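Oxaloacetate acetyl hydrolase (Cryphonectria parasitica, PDB 3M0J) is a TIM-barrel enzyme of the phosphoenolpyruvate phosphomutase family, built round a parallel beta-barrel with its ligand site at one end. Local coordinates at residues D170-L175 with G195-F200. Sequence-based numbering, arbitrary orientation.
With OAF (2,2-difluoro-3,3-dihydroxybutanedioic acid), chain B.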
# COMPACT_ATOMS: atom_id res chain seq x y z
N ASP A 170 16.51 24.81 -4.15
CA ASP A 170 16.88 24.49 -5.52
C ASP A 170 17.00 25.75 -6.37
O ASP A 170 16.98 25.68 -7.59
CB ASP A 170 15.81 23.58 -6.10
CG ASP A 170 16.00 22.15 -5.65
OD1 ASP A 170 16.87 21.48 -6.24
OD2 ASP A 170 15.34 21.71 -4.70
N ALA A 171 17.11 26.90 -5.70
CA ALA A 171 17.03 28.19 -6.39
C ALA A 171 18.29 28.60 -7.14
O ALA A 171 18.25 29.53 -7.94
CB ALA A 171 16.64 29.28 -5.40
N LEU A 172 19.40 27.91 -6.90
CA LEU A 172 20.66 28.33 -7.51
C LEU A 172 20.53 28.35 -9.03
O LEU A 172 20.86 29.35 -9.68
CB LEU A 172 21.81 27.43 -7.07
CG LEU A 172 23.19 27.84 -7.59
CD1 LEU A 172 23.51 29.26 -7.17
CD2 LEU A 172 24.27 26.88 -7.11
N GLN A 173 20.03 27.26 -9.61
CA GLN A 173 19.95 27.12 -11.06
C GLN A 173 19.28 28.32 -11.73
O GLN A 173 19.79 28.83 -12.73
CB GLN A 173 19.23 25.82 -11.45
CG GLN A 173 19.28 25.49 -12.95
CD GLN A 173 18.50 24.22 -13.28
OE1 GLN A 173 18.92 23.11 -12.95
NE2 GLN A 173 17.35 24.39 -13.92
N SER A 174 18.15 28.77 -11.19
CA SER A 174 17.35 29.80 -11.86
C SER A 174 17.48 31.20 -11.27
O SER A 174 17.31 32.18 -11.99
CB SER A 174 15.87 29.39 -11.90
OG SER A 174 15.29 29.36 -10.60
N LEU A 175 17.80 31.30 -9.98
CA LEU A 175 17.79 32.59 -9.29
C LEU A 175 19.14 33.02 -8.72
O LEU A 175 19.31 34.18 -8.33
CB LEU A 175 16.75 32.60 -8.17
CG LEU A 175 15.31 32.33 -8.60
CD1 LEU A 175 14.35 32.41 -7.42
CD2 LEU A 175 14.90 33.32 -9.69
N GLY A 195 20.40 23.57 6.76
CA GLY A 195 20.14 24.09 5.44
C GLY A 195 20.83 23.23 4.41
O GLY A 195 21.86 22.63 4.69
N LEU A 196 20.25 23.16 3.21
CA LEU A 196 20.85 22.42 2.11
C LEU A 196 20.76 23.28 0.86
O LEU A 196 19.67 23.49 0.32
CB LEU A 196 20.13 21.09 1.91
CG LEU A 196 20.27 20.31 0.59
CD1 LEU A 196 21.68 20.22 0.04
CD2 LEU A 196 19.65 18.93 0.77
N LEU A 197 21.90 23.81 0.43
CA LEU A 197 21.96 24.52 -0.84
C LEU A 197 22.28 23.46 -1.89
O LEU A 197 23.38 22.90 -1.90
CB LEU A 197 23.02 25.65 -0.82
CG LEU A 197 22.88 26.75 -1.89
CD1 LEU A 197 23.75 27.96 -1.57
CD2 LEU A 197 23.21 26.23 -3.29
N GLU A 198 21.31 23.18 -2.76
CA GLU A 198 21.41 22.08 -3.72
C GLU A 198 22.25 22.47 -4.93
O GLU A 198 22.15 23.60 -5.44
CB GLU A 198 20.01 21.65 -4.17
CG GLU A 198 19.98 20.79 -5.41
CD GLU A 198 20.20 19.33 -5.12
OE1 GLU A 198 20.50 18.96 -3.95
OE2 GLU A 198 20.08 18.53 -6.09
N GLY A 199 23.08 21.54 -5.38
CA GLY A 199 23.78 21.68 -6.65
C GLY A 199 24.79 22.80 -6.74
O GLY A 199 24.72 23.62 -7.66
N PHE A 200 25.74 22.84 -5.82
CA PHE A 200 26.80 23.85 -5.90
C PHE A 200 27.46 23.76 -7.27
O PHE A 200 27.54 22.69 -7.87
CB PHE A 200 27.86 23.62 -4.81
CG PHE A 200 27.40 23.98 -3.43
CD1 PHE A 200 27.08 25.28 -3.11
CD2 PHE A 200 27.30 23.01 -2.45
CE1 PHE A 200 26.66 25.61 -1.83
CE2 PHE A 200 26.89 23.33 -1.17
CZ PHE A 200 26.57 24.64 -0.87
O2 OAF B . 18.35 11.57 -4.02
C1 OAF B . 17.58 12.47 -4.13
O1 OAF B . 16.24 12.22 -4.39
C2 OAF B . 18.07 13.92 -4.22
O4 OAF B . 19.11 14.14 -3.29
O3 OAF B . 17.02 14.79 -3.90
C3 OAF B . 18.56 14.12 -5.68
F1 OAF B . 19.80 13.57 -5.82
F2 OAF B . 17.72 13.54 -6.59
C4 OAF B . 18.59 15.61 -5.99
O5 OAF B . 17.64 16.14 -6.47
O6 OAF B . 19.81 16.27 -5.84
O HOH W 1 20.14 25.31 -5.33
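D170 and E198 run side by side and point the same way, with OD1 of D170 resting 3.3 Å from CG of E198, against the methylene part of the E198 side chain. The two carboxylate planes are turned 55° apart, and OD1 of D170 stays 4.4 Å from OE2 of E198. Each carboxylate has partners of its own: R168 and K137 form salt bridges with D170, and N221 donates to OE1 of E198. The E198 side chain starts with CG anti to N and then bends at chi2 (84°), turning its carboxylate toward the bound 2,2-difluoro-3,3-dihydroxybutanedioic acid. The tightly packed part lies on L172. This residue swings CG to the side away from its own N (chi1 -176°), toward 195-200, and CD2 comes 3.3 Å from the carbonyl O of G199. The same methyl meets CD2 of L197 at 4.0 Å, the two leucines crossing at about a right angle, and lies 4.1 Å from CA of F200. Between this apolar patch and the acid pair the backbones are more loosely joined, through one water that accepts from L172 N and donates to E198 O (2.6 Å). Beyond L172 the short helix turns away, and Q173, S174 and L175 are exposed. Segment 170-175 follows strand 164-169, and 195-200 carries the end of the adjacent parallel strand 194-197 and the loop after it, at the ligand end of the TIM barrel; helix 177-189 packs C180 against L172 and L197, while helix 203-213 covers L172 and F200.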